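Long-range contact in outer membrane protein OMP121 (Bacteroides thetaiotaomicron, PDB 5FQ8), which probably imports nutrients across the outer membrane as a TonB-dependent receptor, a beta-barrel transporter closed by an internal plug domain: residues Y830-Y838 with G895-S903. Numbering follows the deposited sequence.
Sequences YSRTKDINY and GSCFLVDKS
The carboxylate of D835 lies over one face of the F898 ring, the two planes only 14° apart, with D835 OD1 3.6 Å from F898 CE2 and displaced toward the rim. C897 SG sits over the opposite face of the same ring, while Y838 CB meets its edge in plane. The ring in turn directs its edge at the face of Y838, an offset edge-to-face pair with centroids 5.6 Å apart. With CG anti to its carbonyl carbon (chi1 -56°), F898 reaches across to the first turns of the helix. Beside it, the extended chain of K834 runs past V900 CG2 and ends near C897 O and SG, modelled too close to O for that bond to be measured. The backbones are tied by S831 N to F898 O at 3.0 Å. An alanine here would probably strip D835 CB and its carboxylate of the ring they lie over and open a gap beside Y838. The motif is a strand running into a helix N-capped by S831 OG, which accepts from K834 N, beside an antiparallel pairing of strands 828-831 and 899-915 that includes the non-hydrogen-bonded pair Y830-L899; helix 330-335 packs against T833 and I836, and strand 763-766 against L899.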
ATOM      1  N   TYR B 830     -16.591  -4.480 -30.486  1.00 24.44           N
ATOM      2  CA  TYR B 830     -17.424  -5.031 -29.426  1.00 26.41           C
ATOM      3  C   TYR B 830     -18.118  -3.914 -28.671  1.00 32.09           C
ATOM      4  O   TYR B 830     -17.488  -2.922 -28.300  1.00 45.95           O
ATOM      5  CB  TYR B 830     -16.612  -5.861 -28.434  1.00 24.13           C
ATOM      6  CG  TYR B 830     -17.466  -6.248 -27.236  1.00 24.81           C
ATOM      7  CD1 TYR B 830     -18.316  -7.339 -27.301  1.00 24.23           C
ATOM      8  CD2 TYR B 830     -17.461  -5.493 -26.061  1.00 23.73           C
ATOM      9  CE1 TYR B 830     -19.119  -7.678 -26.249  1.00 24.17           C
ATOM     10  CE2 TYR B 830     -18.270  -5.833 -24.996  1.00 23.67           C
ATOM     11  CZ  TYR B 830     -19.094  -6.934 -25.100  1.00 23.89           C
ATOM     12  OH  TYR B 830     -19.919  -7.301 -24.067  1.00 23.88           O
ATOM     13  N   SER B 831     -19.398  -4.091 -28.382  1.00 24.23           N
ATOM     14  CA  SER B 831     -20.149  -3.054 -27.687  1.00 24.11           C
ATOM     15  C   SER B 831     -20.874  -3.619 -26.477  1.00 24.03           C
ATOM     16  O   SER B 831     -21.910  -4.266 -26.629  1.00 24.25           O
ATOM     17  CB  SER B 831     -21.138  -2.388 -28.624  1.00 24.38           C
ATOM     18  OG  SER B 831     -22.144  -1.791 -27.845  1.00 24.35           O
ATOM     19  N   ARG B 832     -20.375  -3.321 -25.273  1.00 25.05           N
ATOM     20  CA  ARG B 832     -21.075  -3.749 -24.064  1.00 23.71           C
ATOM     21  C   ARG B 832     -22.352  -2.956 -23.838  1.00 23.82           C
ATOM     22  O   ARG B 832     -23.201  -3.382 -23.055  1.00 23.88           O
ATOM     23  CB  ARG B 832     -20.158  -3.644 -22.833  1.00 23.42           C
ATOM     24  CG  ARG B 832     -20.607  -4.464 -21.619  1.00 23.41           C
ATOM     25  CD  ARG B 832     -19.993  -4.027 -20.303  1.00 23.17           C
ATOM     26  NE  ARG B 832     -20.459  -4.859 -19.197  1.00 23.21           N
ATOM     27  CZ  ARG B 832     -21.450  -4.539 -18.377  1.00 23.28           C
ATOM     28  NH1 ARG B 832     -22.064  -3.397 -18.501  1.00 24.98           N
ATOM     29  NH2 ARG B 832     -21.834  -5.368 -17.435  1.00 23.35           N
ATOM     30  N   THR B 833     -22.513  -1.823 -24.521  1.00 23.88           N
ATOM     31  CA  THR B 833     -23.742  -1.052 -24.389  1.00 24.04           C
ATOM     32  C   THR B 833     -24.911  -1.761 -25.050  1.00 24.37           C
ATOM     33  O   THR B 833     -26.038  -1.718 -24.549  1.00 25.06           O
ATOM     34  CB  THR B 833     -23.554   0.331 -24.989  1.00 24.06           C
ATOM     35  OG1 THR B 833     -22.370   0.921 -24.462  1.00 23.78           O
ATOM     36  CG2 THR B 833     -24.712   1.195 -24.644  1.00 24.21           C
ATOM     37  N   LYS B 834     -24.661  -2.418 -26.174  1.00 24.52           N
ATOM     38  CA  LYS B 834     -25.676  -3.291 -26.736  1.00 24.85           C
ATOM     39  C   LYS B 834     -25.839  -4.536 -25.878  1.00 24.84           C
ATOM     40  O   LYS B 834     -26.962  -4.980 -25.626  1.00 25.76           O
ATOM     41  CB  LYS B 834     -25.306  -3.654 -28.173  1.00 25.06           C
ATOM     42  CG  LYS B 834     -26.366  -4.396 -28.935  1.00 25.47           C
ATOM     43  CD  LYS B 834     -25.811  -5.006 -30.200  1.00 25.68           C
ATOM     44  CE  LYS B 834     -26.894  -5.679 -30.999  1.00 26.14           C
ATOM     45  NZ  LYS B 834     -26.359  -6.253 -32.254  1.00 26.39           N
ATOM     46  N   ASP B 835     -24.729  -5.081 -25.390  1.00 24.59           N
ATOM     47  CA  ASP B 835     -24.770  -6.255 -24.528  1.00 27.69           C
ATOM     48  C   ASP B 835     -25.707  -6.051 -23.344  1.00 24.59           C
ATOM     49  O   ASP B 835     -26.622  -6.847 -23.113  1.00 24.83           O
ATOM     50  CB  ASP B 835     -23.359  -6.573 -24.033  1.00 26.95           C
ATOM     51  CG  ASP B 835     -23.129  -8.041 -23.837  1.00 31.26           C
ATOM     52  OD1 ASP B 835     -24.094  -8.767 -23.540  1.00 46.30           O
ATOM     53  OD2 ASP B 835     -21.969  -8.466 -23.985  1.00 24.30           O
ATOM     54  N   ILE B 836     -25.482  -4.992 -22.570  1.00 24.36           N
ATOM     55  CA  ILE B 836     -26.235  -4.814 -21.342  1.00 24.37           C
ATOM     56  C   ILE B 836     -27.684  -4.486 -21.639  1.00 24.69           C
ATOM     57  O   ILE B 836     -28.571  -4.796 -20.838  1.00 24.85           O
ATOM     58  CB  ILE B 836     -25.585  -3.730 -20.471  1.00 24.09           C
ATOM     59  CG1 ILE B 836     -26.240  -3.692 -19.107  1.00 24.13           C
ATOM     60  CG2 ILE B 836     -25.717  -2.397 -21.125  1.00 24.10           C
ATOM     61  CD1 ILE B 836     -26.164  -4.990 -18.417  1.00 24.16           C
ATOM     62  N   ASN B 837     -27.957  -3.892 -22.800  1.00 26.53           N
ATOM     63  CA  ASN B 837     -29.314  -3.476 -23.105  1.00 25.16           C
ATOM     64  C   ASN B 837     -30.122  -4.585 -23.729  1.00 25.52           C
ATOM     65  O   ASN B 837     -31.343  -4.616 -23.578  1.00 25.82           O
ATOM     66  CB  ASN B 837     -29.297  -2.258 -24.014  1.00 25.20           C
ATOM     67  CG  ASN B 837     -28.958  -1.025 -23.273  1.00 24.99           C
ATOM     68  OD1 ASN B 837     -29.776  -0.472 -22.551  1.00 25.10           O
ATOM     69  ND2 ASN B 837     -27.733  -0.595 -23.414  1.00 26.09           N
ATOM     70  N   TYR B 838     -29.472  -5.495 -24.436  1.00 25.52           N
ATOM     71  CA  TYR B 838     -30.116  -6.760 -24.740  1.00 25.85           C
ATOM     72  C   TYR B 838     -30.426  -7.529 -23.463  1.00 25.84           C
ATOM     73  O   TYR B 838     -31.585  -7.859 -23.192  1.00 26.16           O
ATOM     74  CB  TYR B 838     -29.237  -7.568 -25.689  1.00 25.86           C
ATOM     75  CG  TYR B 838     -29.546  -7.290 -27.141  1.00 26.14           C
ATOM     76  CD1 TYR B 838     -29.714  -5.984 -27.603  1.00 26.12           C
ATOM     77  CD2 TYR B 838     -29.675  -8.329 -28.049  1.00 26.46           C
ATOM     78  CE1 TYR B 838     -29.999  -5.729 -28.928  1.00 26.41           C
ATOM     79  CE2 TYR B 838     -29.949  -8.090 -29.353  1.00 26.76           C
ATOM     80  CZ  TYR B 838     -30.116  -6.787 -29.794  1.00 27.62           C
ATOM     81  OH  TYR B 838     -30.402  -6.554 -31.112  1.00 27.06           O
ATOM     82  N   GLY B 895     -23.185 -14.656 -29.361  1.00 26.53           N
ATOM     83  CA  GLY B 895     -22.240 -13.642 -28.957  1.00 39.78           C
ATOM     84  C   GLY B 895     -21.932 -12.640 -30.052  1.00 32.58           C
ATOM     85  O   GLY B 895     -21.760 -11.447 -29.786  1.00 33.87           O
ATOM     86  N   SER B 896     -21.856 -13.105 -31.296  1.00 26.45           N
ATOM     87  CA  SER B 896     -21.525 -12.215 -32.395  1.00 26.51           C
ATOM     88  C   SER B 896     -22.511 -11.065 -32.525  1.00 26.47           C
ATOM     89  O   SER B 896     -22.172 -10.040 -33.119  1.00 26.40           O
ATOM     90  CB  SER B 896     -21.480 -13.005 -33.679  1.00 27.00           C
ATOM     91  OG  SER B 896     -22.759 -13.549 -33.903  1.00 27.36           O
ATOM     92  N   CYS B 897     -23.715 -11.206 -31.969  1.00 26.54           N
ATOM     93  CA  CYS B 897     -24.682 -10.115 -31.982  1.00 26.53           C
ATOM     94  C   CYS B 897     -24.088  -8.832 -31.449  1.00 32.21           C
ATOM     95  O   CYS B 897     -24.508  -7.742 -31.843  1.00 41.22           O
ATOM     96  CB  CYS B 897     -25.903 -10.491 -31.157  1.00 26.62           C
ATOM     97  SG  CYS B 897     -27.054  -9.172 -30.859  1.00 26.57           S
ATOM     98  N   PHE B 898     -23.101  -8.932 -30.575  1.00 30.85           N
ATOM     99  CA  PHE B 898     -22.612  -7.771 -29.865  1.00 25.35           C
ATOM    100  C   PHE B 898     -21.345  -7.212 -30.464  1.00 25.23           C
ATOM    101  O   PHE B 898     -20.797  -6.257 -29.924  1.00 24.92           O
ATOM    102  CB  PHE B 898     -22.416  -8.115 -28.398  1.00 25.06           C
ATOM    103  CG  PHE B 898     -23.658  -8.636 -27.748  1.00 25.20           C
ATOM    104  CD1 PHE B 898     -24.783  -7.849 -27.656  1.00 25.28           C
ATOM    105  CD2 PHE B 898     -23.702  -9.912 -27.253  1.00 25.30           C
ATOM    106  CE1 PHE B 898     -25.922  -8.317 -27.077  1.00 25.45           C
ATOM    107  CE2 PHE B 898     -24.830 -10.389 -26.660  1.00 25.47           C
ATOM    108  CZ  PHE B 898     -25.950  -9.598 -26.571  1.00 25.55           C
ATOM    109  N   LEU B 899     -20.873  -7.769 -31.567  1.00 25.49           N
ATOM    110  CA  LEU B 899     -20.005  -7.026 -32.461  1.00 25.52           C
ATOM    111  C   LEU B 899     -20.865  -6.097 -33.305  1.00 25.73           C
ATOM    112  O   LEU B 899     -21.802  -6.546 -33.974  1.00 26.09           O
ATOM    113  CB  LEU B 899     -19.201  -7.976 -33.332  1.00 25.78           C
ATOM    114  CG  LEU B 899     -18.165  -8.746 -32.539  1.00 25.57           C
ATOM    115  CD1 LEU B 899     -17.585  -9.830 -33.370  1.00 25.91           C
ATOM    116  CD2 LEU B 899     -17.088  -7.805 -32.097  1.00 25.23           C
ATOM    117  N   VAL B 900     -20.557  -4.803 -33.257  1.00 29.87           N
ATOM    118  CA  VAL B 900     -21.395  -3.754 -33.820  1.00 25.72           C
ATOM    119  C   VAL B 900     -20.637  -3.018 -34.916  1.00 25.87           C
ATOM    120  O   VAL B 900     -19.421  -2.828 -34.825  1.00 25.69           O
ATOM    121  CB  VAL B 900     -21.842  -2.796 -32.706  1.00 25.42           C
ATOM    122  CG1 VAL B 900     -22.395  -1.524 -33.274  1.00 25.58           C
ATOM    123  CG2 VAL B 900     -22.859  -3.490 -31.852  1.00 25.41           C
ATOM    124  N   ASP B 901     -21.368  -2.609 -35.953  1.00 30.28           N
ATOM    125  CA  ASP B 901     -20.777  -1.915 -37.089  1.00 31.35           C
ATOM    126  C   ASP B 901     -20.153  -0.590 -36.661  1.00 26.19           C
ATOM    127  O   ASP B 901     -20.783   0.221 -35.984  1.00 26.04           O
ATOM    128  CB  ASP B 901     -21.855  -1.688 -38.151  1.00 34.18           C
ATOM    129  CG  ASP B 901     -21.289  -1.329 -39.510  1.00 33.79           C
ATOM    130  OD1 ASP B 901     -20.258  -0.635 -39.589  1.00 34.07           O
ATOM    131  OD2 ASP B 901     -21.899  -1.738 -40.514  1.00 27.76           O
ATOM    132  N   LYS B 902     -18.918  -0.369 -37.098  1.00 26.18           N
ATOM    133  CA  LYS B 902     -18.105   0.786 -36.750  1.00 25.96           C
ATOM    134  C   LYS B 902     -18.465   2.024 -37.558  1.00 26.23           C
ATOM    135  O   LYS B 902     -18.017   3.118 -37.217  1.00 26.08           O
ATOM    136  CB  LYS B 902     -16.632   0.437 -36.970  1.00 25.91           C
ATOM    137  CG  LYS B 902     -15.696   0.644 -35.809  1.00 25.49           C
ATOM    138  CD  LYS B 902     -14.314   0.112 -36.149  1.00 25.53           C
ATOM    139  CE  LYS B 902     -13.192   0.863 -35.423  1.00 26.63           C
ATOM    140  NZ  LYS B 902     -13.490   1.081 -33.982  1.00 29.96           N
ATOM    141  N   SER B 903     -19.285   1.875 -38.588  1.00 28.82           N
ATOM    142  CA  SER B 903     -19.463   2.910 -39.591  1.00 27.00           C
ATOM    143  C   SER B 903     -20.283   4.063 -39.045  1.00 26.92           C
ATOM    144  O   SER B 903     -21.196   3.868 -38.241  1.00 29.27           O
ATOM    145  CB  SER B 903     -20.142   2.318 -40.823  1.00 27.51           C
ATOM    146  OG  SER B 903     -19.333   1.322 -41.420  1.00 27.65           O
TER